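Local coordinates for protein lipase aflb (Neosartorya fumigata, PDB 6IDY) that probably hydrolyses ester bonds of lipid substrates and carries a bound calcium ion, at residues A66-K69 with I70-I73; F81-M84 with T85-L89; L409-E412 with G413-L416. All coordinates share one frame; numbering follows the deposited sequence.

Contact 1 of 3, residues A66-K69 with I70-I73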
ATOM      1  N   ALA A  66      -1.920   6.805 -21.645  1.00 31.35           N
ATOM      2  CA  ALA A  66      -1.785   6.978 -20.201  1.00 30.51           C
ATOM      3  C   ALA A  66      -0.315   6.885 -19.797  1.00 34.03           C
ATOM      4  O   ALA A  66       0.151   7.735 -19.035  1.00 33.25           O
ATOM      5  CB  ALA A  66      -2.598   5.927 -19.466  1.00 31.07           C
ATOM      6  N   PHE A  67       0.422   5.878 -20.341  1.00 30.10           N
ATOM      7  CA  PHE A  67       1.849   5.693 -20.081  1.00 29.24           C
ATOM      8  C   PHE A  67       2.683   6.814 -20.673  1.00 32.90           C
ATOM      9  O   PHE A  67       3.669   7.213 -20.051  1.00 31.79           O
ATOM     10  CB  PHE A  67       2.347   4.319 -20.556  1.00 31.03           C
ATOM     11  CG  PHE A  67       2.071   3.197 -19.588  1.00 32.09           C
ATOM     12  CD1 PHE A  67       2.710   3.148 -18.352  1.00 34.90           C
ATOM     13  CD2 PHE A  67       1.192   2.176 -19.918  1.00 35.03           C
ATOM     14  CE1 PHE A  67       2.457   2.105 -17.457  1.00 35.38           C
ATOM     15  CE2 PHE A  67       0.949   1.124 -19.027  1.00 37.47           C
ATOM     16  CZ  PHE A  67       1.580   1.099 -17.801  1.00 34.99           C
ATOM     17  N   ASP A  68       2.271   7.351 -21.851  1.00 30.12           N
ATOM     18  CA  ASP A  68       2.940   8.483 -22.502  1.00 30.12           C
ATOM     19  C   ASP A  68       2.870   9.714 -21.587  1.00 33.47           C
ATOM     20  O   ASP A  68       3.860  10.430 -21.454  1.00 33.37           O
ATOM     21  CB  ASP A  68       2.323   8.786 -23.884  1.00 32.82           C
ATOM     22  CG  ASP A  68       2.634   7.781 -24.986  1.00 38.55           C
ATOM     23  OD1 ASP A  68       3.511   6.920 -24.780  1.00 38.48           O
ATOM     24  OD2 ASP A  68       2.000   7.859 -26.049  1.00 44.79           O
ATOM     25  N   LYS A  69       1.719   9.921 -20.918  1.00 29.53           N
ATOM     26  CA  LYS A  69       1.527  11.012 -19.959  1.00 29.39           C
ATOM     27  C   LYS A  69       2.429  10.811 -18.738  1.00 33.09           C
ATOM     28  O   LYS A  69       3.037  11.774 -18.283  1.00 32.73           O
ATOM     29  CB  LYS A  69       0.066  11.108 -19.513  1.00 31.17           C
ATOM     30  CG  LYS A  69      -0.867  11.615 -20.593  1.00 31.97           C
ATOM     31  CD  LYS A  69      -2.300  11.607 -20.110  1.00 31.48           C
ATOM     32  CE  LYS A  69      -3.259  12.023 -21.193  1.00 33.21           C
ATOM     33  NZ  LYS A  69      -3.108  13.464 -21.519  1.00 31.52           N
ATOM     34  N   ILE A  70       2.515   9.566 -18.211  1.00 30.25           N
ATOM     35  CA  ILE A  70       3.377   9.236 -17.061  1.00 29.80           C
ATOM     36  C   ILE A  70       4.856   9.492 -17.428  1.00 33.60           C
ATOM     37  O   ILE A  70       5.564  10.154 -16.668  1.00 32.45           O
ATOM     38  CB  ILE A  70       3.118   7.800 -16.511  1.00 32.57           C
ATOM     39  CG1 ILE A  70       1.668   7.671 -15.965  1.00 32.81           C
ATOM     40  CG2 ILE A  70       4.159   7.419 -15.424  1.00 32.68           C
ATOM     41  CD1 ILE A  70       1.187   6.231 -15.662  1.00 35.74           C
ATOM     42  N   GLN A  71       5.287   9.030 -18.624  1.00 31.00           N
ATOM     43  CA  GLN A  71       6.652   9.215 -19.138  1.00 30.91           C
ATOM     44  C   GLN A  71       7.004  10.697 -19.362  1.00 35.26           C
ATOM     45  O   GLN A  71       8.168  11.078 -19.227  1.00 34.17           O
ATOM     46  CB  GLN A  71       6.893   8.358 -20.390  1.00 32.98           C
ATOM     47  CG  GLN A  71       6.936   6.869 -20.022  1.00 56.84           C
ATOM     48  CD  GLN A  71       7.497   5.981 -21.094  1.00 80.46           C
ATOM     49  OE1 GLN A  71       8.691   5.664 -21.100  1.00 77.77           O
ATOM     50  NE2 GLN A  71       6.641   5.538 -22.007  1.00 71.71           N
ATOM     51  N   SER A  72       5.983  11.536 -19.632  1.00 32.37           N
ATOM     52  CA  SER A  72       6.121  12.984 -19.783  1.00 32.98           C
ATOM     53  C   SER A  72       6.467  13.610 -18.416  1.00 35.48           C
ATOM     54  O   SER A  72       7.251  14.558 -18.357  1.00 34.60           O
ATOM     55  CB  SER A  72       4.827  13.585 -20.327  1.00 37.71           C
ATOM     56  OG  SER A  72       4.901  15.000 -20.381  1.00 52.96           O
ATOM     57  N   ILE A  73       5.887  13.066 -17.322  1.00 31.25           N
ATOM     58  CA  ILE A  73       6.143  13.516 -15.947  1.00 30.16           C
ATOM     59  C   ILE A  73       7.593  13.151 -15.570  1.00 31.64           C
ATOM     60  O   ILE A  73       8.267  13.929 -14.896  1.00 32.14           O
ATOM     61  CB  ILE A  73       5.104  12.923 -14.937  1.00 32.29           C
ATOM     62  CG1 ILE A  73       3.659  13.360 -15.286  1.00 32.69           C
ATOM     63  CG2 ILE A  73       5.455  13.274 -13.477  1.00 32.33           C
ATOM     64  CD1 ILE A  73       2.533  12.572 -14.554  1.00 31.01           C
TER
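The carbonyl oxygen Lys-69 O draws two backbone donors in the last turn of alpha-helix 63-73: Ile-73 N at 3.3 Å, the regular i to i+4 bond, and Ser-72 N at 3.2 Å, a weak i to i+3 bond. Two residues earlier the pairing is firmer, with Gln-71 N to Phe-67 O at 2.8 Å and nearly straight (164° at the hydrogen).

The side chains divide the helix into a buried and an exposed flank. On the buried flank Phe-67 and Ile-70 meet at a single loose point, CD1 to CD1 at 4.4 Å, and the Phe-67 ring also meets that of Tyr-359. Helix 405-412 packs on the same flank, where its Leu-408 touches both Phe-67 and Ile-70. The Lys-69 chain is extended from CB to CE, and a turn at the last bond (chi4 -69°) brings NZ to hydrogen bonds with Lys-58 O and Val-91 O, so the ammonium group bridges two other parts of the chain. On the exposed flank, Gln-71 runs on extended beyond its CG, which is placed next to the residue's own N (chi1 -69°) and 3.3 Å from Phe-67 O.

Contact 2 of 3, residues F81-M84 with T85-L89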
ATOM      1  N   PHE A  81       7.056  12.901  -4.454  1.00 21.54           N
ATOM      2  CA  PHE A  81       5.617  12.786  -4.224  1.00 21.22           C
ATOM      3  C   PHE A  81       4.828  14.025  -4.659  1.00 24.88           C
ATOM      4  O   PHE A  81       3.845  13.879  -5.390  1.00 24.23           O
ATOM      5  CB  PHE A  81       5.303  12.422  -2.756  1.00 22.75           C
ATOM      6  CG  PHE A  81       3.839  12.530  -2.370  1.00 23.93           C
ATOM      7  CD1 PHE A  81       2.895  11.655  -2.901  1.00 25.90           C
ATOM      8  CD2 PHE A  81       3.413  13.485  -1.454  1.00 25.39           C
ATOM      9  CE1 PHE A  81       1.550  11.743  -2.530  1.00 26.66           C
ATOM     10  CE2 PHE A  81       2.068  13.569  -1.081  1.00 27.40           C
ATOM     11  CZ  PHE A  81       1.147  12.702  -1.625  1.00 25.54           C
ATOM     12  N   LEU A  82       5.256  15.225  -4.210  1.00 21.86           N
ATOM     13  CA  LEU A  82       4.581  16.482  -4.517  1.00 23.88           C
ATOM     14  C   LEU A  82       4.574  16.806  -6.021  1.00 27.41           C
ATOM     15  O   LEU A  82       3.529  17.202  -6.544  1.00 26.85           O
ATOM     16  CB  LEU A  82       5.138  17.662  -3.682  1.00 24.98           C
ATOM     17  CG  LEU A  82       4.988  17.576  -2.147  1.00 30.16           C
ATOM     18  CD1 LEU A  82       5.708  18.735  -1.465  1.00 30.72           C
ATOM     19  CD2 LEU A  82       3.520  17.565  -1.718  1.00 32.71           C
ATOM     20  N   LYS A  83       5.716  16.593  -6.720  1.00 23.27           N
ATOM     21  CA  LYS A  83       5.797  16.840  -8.163  1.00 23.62           C
ATOM     22  C   LYS A  83       4.907  15.869  -8.919  1.00 26.93           C
ATOM     23  O   LYS A  83       4.146  16.302  -9.780  1.00 27.22           O
ATOM     24  CB  LYS A  83       7.241  16.797  -8.693  1.00 25.81           C
ATOM     25  CG  LYS A  83       7.337  17.197 -10.169  1.00 35.73           C
ATOM     26  CD  LYS A  83       8.761  17.189 -10.694  1.00 47.45           C
ATOM     27  CE  LYS A  83       8.787  17.475 -12.177  1.00 56.64           C
ATOM     28  NZ  LYS A  83      10.166  17.438 -12.731  1.00 63.16           N
ATOM     29  N   MET A  84       4.974  14.570  -8.573  1.00 23.70           N
ATOM     30  CA  MET A  84       4.146  13.533  -9.191  1.00 22.80           C
ATOM     31  C   MET A  84       2.651  13.894  -9.067  1.00 27.04           C
ATOM     32  O   MET A  84       1.955  13.918 -10.076  1.00 25.99           O
ATOM     33  CB  MET A  84       4.441  12.153  -8.573  1.00 23.86           C
ATOM     34  CG  MET A  84       3.780  11.000  -9.307  1.00 27.17           C
ATOM     35  SD  MET A  84       4.489  10.688 -10.931  1.00 31.27           S
ATOM     36  CE  MET A  84       3.162   9.840 -11.724  1.00 28.09           C
ATOM     37  N   THR A  85       2.192  14.231  -7.847  1.00 25.59           N
ATOM     38  CA  THR A  85       0.792  14.580  -7.545  1.00 26.46           C
ATOM     39  C   THR A  85       0.316  15.800  -8.335  1.00 31.30           C
ATOM     40  O   THR A  85      -0.790  15.772  -8.873  1.00 30.88           O
ATOM     41  CB  THR A  85       0.566  14.723  -6.029  1.00 31.58           C
ATOM     42  OG1 THR A  85       1.137  13.592  -5.375  1.00 26.87           O
ATOM     43  CG2 THR A  85      -0.913  14.807  -5.662  1.00 32.18           C
ATOM     44  N   ARG A  86       1.158  16.844  -8.428  1.00 29.64           N
ATOM     45  CA  ARG A  86       0.844  18.063  -9.178  1.00 30.67           C
ATOM     46  C   ARG A  86       0.745  17.783 -10.689  1.00 35.52           C
ATOM     47  O   ARG A  86      -0.205  18.230 -11.327  1.00 36.61           O
ATOM     48  CB  ARG A  86       1.904  19.149  -8.897  1.00 31.76           C
ATOM     49  CG  ARG A  86       1.612  20.498  -9.561  1.00 46.45           C
ATOM     50  CD  ARG A  86       2.885  21.201 -10.001  1.00 61.82           C
ATOM     51  NE  ARG A  86       3.335  22.195  -9.025  1.00 75.59           N
ATOM     52  CZ  ARG A  86       4.285  21.987  -8.118  1.00 92.34           C
ATOM     53  NH1 ARG A  86       4.901  20.811  -8.047  1.00 80.81           N
ATOM     54  NH2 ARG A  86       4.624  22.950  -7.271  1.00 79.16           N
ATOM     55  N   GLU A  87       1.724  17.058 -11.251  1.00 31.87           N
ATOM     56  CA  GLU A  87       1.810  16.762 -12.686  1.00 32.38           C
ATOM     57  C   GLU A  87       0.737  15.799 -13.198  1.00 37.32           C
ATOM     58  O   GLU A  87       0.383  15.879 -14.373  1.00 36.65           O
ATOM     59  CB  GLU A  87       3.214  16.277 -13.074  1.00 33.11           C
ATOM     60  CG  GLU A  87       4.296  17.342 -12.969  1.00 41.72           C
ATOM     61  CD  GLU A  87       4.032  18.636 -13.716  1.00 66.06           C
ATOM     62  OE1 GLU A  87       3.676  18.574 -14.914  1.00 61.62           O
ATOM     63  OE2 GLU A  87       4.179  19.713 -13.096  1.00 63.92           O
ATOM     64  N   ILE A  88       0.216  14.910 -12.317  1.00 34.62           N
ATOM     65  CA  ILE A  88      -0.866  13.953 -12.579  1.00 34.85           C
ATOM     66  C   ILE A  88      -2.084  14.699 -13.176  1.00 39.32           C
ATOM     67  O   ILE A  88      -2.669  14.243 -14.162  1.00 37.96           O
ATOM     68  CB  ILE A  88      -1.178  13.182 -11.253  1.00 37.80           C
ATOM     69  CG1 ILE A  88      -0.214  11.977 -11.040  1.00 38.18           C
ATOM     70  CG2 ILE A  88      -2.640  12.768 -11.082  1.00 39.52           C
ATOM     71  CD1 ILE A  88      -0.335  10.797 -11.961  1.00 48.79           C
ATOM     72  N   LEU A  89      -2.419  15.870 -12.612  1.00 38.31           N
ATOM     73  CA  LEU A  89      -3.518  16.680 -13.130  1.00 39.85           C
ATOM     74  C   LEU A  89      -3.101  17.584 -14.283  1.00 43.09           C
ATOM     75  O   LEU A  89      -3.895  17.775 -15.204  1.00 44.10           O
ATOM     76  CB  LEU A  89      -4.222  17.473 -12.023  1.00 40.68           C
ATOM     77  CG  LEU A  89      -5.159  16.686 -11.091  1.00 46.12           C
ATOM     78  CD1 LEU A  89      -5.859  17.613 -10.142  1.00 46.88           C
ATOM     79  CD2 LEU A  89      -6.220  15.894 -11.874  1.00 49.94           C
TER
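The segments 81-84 and 85-89 form the continuous alpha-helix 81-90, and four successive i to i+4 bonds join them, from Thr-85 N to Phe-81 O through to Ile-88 N to Met-84 O. Just ahead of the helix, Asp-80 accepts a hydrogen bond from the Lys-83 N-H through its OD1. Phe-81 O takes a second donor: the Thr-85 hydroxyl gives its proton to it, with OG1 at 2.7 Å. This hydroxyl stands above the carbonyl plane, 37° out of it, on the face opposite the one used by Thr-85 N.

The first torsion of Thr-85 (chi1 -48°) lays OG1 beside its own backbone N and thereby over the preceding turn. There OG1 also lies over one face of the Phe-81 ring, 3.4 Å above the plane and shifted toward the rim at CE1. Trp-275 meets the same ring edge-to-face.

Three residues after Phe-81, Met-84 bends at chi2 (70°) and swings its terminal methyl CE to 3.6 Å from Ile-88 CD1, the two chains crossing at a slant. Ile-88 packs closely on the backbone as well, its CG1 3.1 Å from Met-84 O.

On the other flank, Lys-83 and Glu-87 touch through their aliphatic parts, CG to CG at 4.1 Å, while Lys-83 NZ and Glu-87 OE2 stay 6.4 Å apart. Arg-86 curls back so that NH1 comes edge-on to within 4.1 Å of Lys-83 CA.

The Thr-85 hydroxyl is thus satisfied within its own helix, which suits a side chain buried against Ile-40 and Leu-415, where helix 81-90 packs on helix 31-47 and on helices 405-412 and 414-424. The Lys-83 and Glu-87 charges, by contrast, can probably attract each other only at a distance.

Contact 3 of 3, residues L409-E412 with G413-L416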
ATOM      1  N   LEU A 409      -5.520   4.554 -14.465  1.00 25.83           N
ATOM      2  CA  LEU A 409      -5.835   5.951 -14.133  1.00 25.08           C
ATOM      3  C   LEU A 409      -6.271   6.144 -12.690  1.00 27.15           C
ATOM      4  O   LEU A 409      -5.784   7.055 -12.025  1.00 25.86           O
ATOM      5  CB  LEU A 409      -6.862   6.560 -15.105  1.00 25.83           C
ATOM      6  CG  LEU A 409      -6.586   6.410 -16.615  1.00 31.06           C
ATOM      7  CD1 LEU A 409      -7.736   6.969 -17.443  1.00 31.45           C
ATOM      8  CD2 LEU A 409      -5.264   7.047 -17.021  1.00 31.95           C
ATOM      9  N   GLY A 410      -7.163   5.276 -12.219  1.00 24.42           N
ATOM     10  CA  GLY A 410      -7.676   5.300 -10.856  1.00 24.02           C
ATOM     11  C   GLY A 410      -6.602   5.080  -9.812  1.00 27.38           C
ATOM     12  O   GLY A 410      -6.592   5.770  -8.789  1.00 26.56           O
ATOM     13  N   THR A 411      -5.679   4.128 -10.068  1.00 23.86           N
ATOM     14  CA  THR A 411      -4.537   3.833  -9.183  1.00 22.60           C
ATOM     15  C   THR A 411      -3.628   5.068  -9.072  1.00 26.02           C
ATOM     16  O   THR A 411      -3.158   5.389  -7.989  1.00 25.95           O
ATOM     17  CB  THR A 411      -3.790   2.583  -9.663  1.00 27.79           C
ATOM     18  OG1 THR A 411      -4.692   1.475  -9.663  1.00 27.51           O
ATOM     19  CG2 THR A 411      -2.564   2.250  -8.808  1.00 23.97           C
ATOM     20  N   GLU A 412      -3.399   5.761 -10.188  1.00 22.96           N
ATOM     21  CA  GLU A 412      -2.596   6.983 -10.222  1.00 22.35           C
ATOM     22  C   GLU A 412      -3.283   8.121  -9.458  1.00 26.60           C
ATOM     23  O   GLU A 412      -2.613   8.870  -8.743  1.00 25.71           O
ATOM     24  CB  GLU A 412      -2.287   7.394 -11.682  1.00 23.63           C
ATOM     25  CG  GLU A 412      -1.163   6.574 -12.309  1.00 26.63           C
ATOM     26  CD  GLU A 412       0.128   6.511 -11.511  1.00 28.00           C
ATOM     27  OE1 GLU A 412       0.468   7.519 -10.855  1.00 25.93           O
ATOM     28  OE2 GLU A 412       0.806   5.460 -11.542  1.00 23.13           O
ATOM     29  N   GLY A 413      -4.613   8.192  -9.575  1.00 24.07           N
ATOM     30  CA  GLY A 413      -5.451   9.176  -8.898  1.00 24.23           C
ATOM     31  C   GLY A 413      -5.415   9.110  -7.379  1.00 27.59           C
ATOM     32  O   GLY A 413      -5.821  10.070  -6.723  1.00 27.87           O
ATOM     33  N   LEU A 414      -4.916   7.986  -6.804  1.00 22.38           N
ATOM     34  CA  LEU A 414      -4.776   7.766  -5.357  1.00 21.55           C
ATOM     35  C   LEU A 414      -3.869   8.792  -4.680  1.00 25.13           C
ATOM     36  O   LEU A 414      -4.036   9.066  -3.488  1.00 24.59           O
ATOM     37  CB  LEU A 414      -4.230   6.362  -5.058  1.00 21.36           C
ATOM     38  CG  LEU A 414      -5.070   5.168  -5.480  1.00 27.00           C
ATOM     39  CD1 LEU A 414      -4.294   3.871  -5.248  1.00 26.82           C
ATOM     40  CD2 LEU A 414      -6.431   5.163  -4.784  1.00 29.60           C
ATOM     41  N   LEU A 415      -2.895   9.335  -5.434  1.00 21.95           N
ATOM     42  CA  LEU A 415      -1.954  10.344  -4.956  1.00 22.35           C
ATOM     43  C   LEU A 415      -2.674  11.601  -4.510  1.00 26.25           C
ATOM     44  O   LEU A 415      -2.201  12.283  -3.602  1.00 25.00           O
ATOM     45  CB  LEU A 415      -0.924  10.686  -6.041  1.00 23.04           C
ATOM     46  CG  LEU A 415       0.064   9.575  -6.405  1.00 28.40           C
ATOM     47  CD1 LEU A 415       0.867   9.967  -7.602  1.00 29.10           C
ATOM     48  CD2 LEU A 415       0.982   9.227  -5.242  1.00 29.50           C
ATOM     49  N   LEU A 416      -3.836  11.889  -5.133  1.00 24.05           N
ATOM     50  CA  LEU A 416      -4.670  13.045  -4.803  1.00 24.44           C
ATOM     51  C   LEU A 416      -5.307  12.866  -3.429  1.00 26.78           C
ATOM     52  O   LEU A 416      -5.378  13.817  -2.654  1.00 26.60           O
ATOM     53  CB  LEU A 416      -5.732  13.282  -5.886  1.00 25.50           C
ATOM     54  CG  LEU A 416      -5.221  13.411  -7.333  1.00 31.33           C
ATOM     55  CD1 LEU A 416      -6.379  13.382  -8.315  1.00 32.23           C
ATOM     56  CD2 LEU A 416      -4.393  14.691  -7.532  1.00 34.62           C
TER
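Leu-414 sits hard against the Thr-411 carbonyl: its CG is 3.2 Å and its CD1 3.3 Å from Thr-411 O, because CG, trans to the carbonyl carbon (chi1 -63°), leans back onto the turn before. Close by, Gly-413 N makes a firm backbone bond between the segments, 2.9 Å to Leu-409 O.

The Leu-415 flank is looser. Its CG stands 3.6 Å from Glu-412 O, and its CD1 only approaches Glu-412 OE1, at 4.1 Å, as the two side chains run side by side in the same direction. This is the junction of helix 405-412 with helix 414-424, and weak i to i+3 bonds appear here, Leu-414 N to Thr-411 O and Leu-415 N to Glu-412 O, each at 3.4 Å.

The residues that touch here are all buried, so the loose side faces protein rather than bulk solvent. The Glu-412 carboxylate is held through OE2 by hydrogen bonds with Tyr-366 OH and Thr-360 OG1, while the nearby Glu-362 OE2, close to OE1, would tend to raise the pKa of one of the two acids. Thr-411 OG1 is hydrogen-bonded to Asp-407 O and to Asn-180 ND2.

Overall arrangement
The three contacts form one helical cluster to one side of the chain's centre, and their own centres lie about 22, 18 and 12 Å from it for contacts 1, 2 and 3. Contacts 1 and 2, on successive helices, join through Ile-73, whose CG1 is 3.7 Å from Glu-87 CB. Contacts 2 and 3 have the nearest centres, about 10 Å apart, and share the touch of Met-84 CG on Leu-415 CD1 at 3.5 Å. Contact 1 reaches contact 3 through Ala-66 CB, 3.8 Å from Leu-409 CD2. Glu-412 is approached from both helix 63-73 and helix 81-90, by Ile-70, Met-84 and Ile-88. None of the three supplies a calcium ligand; those come from Asp-255, Ala-377, His-380 and Gly-382.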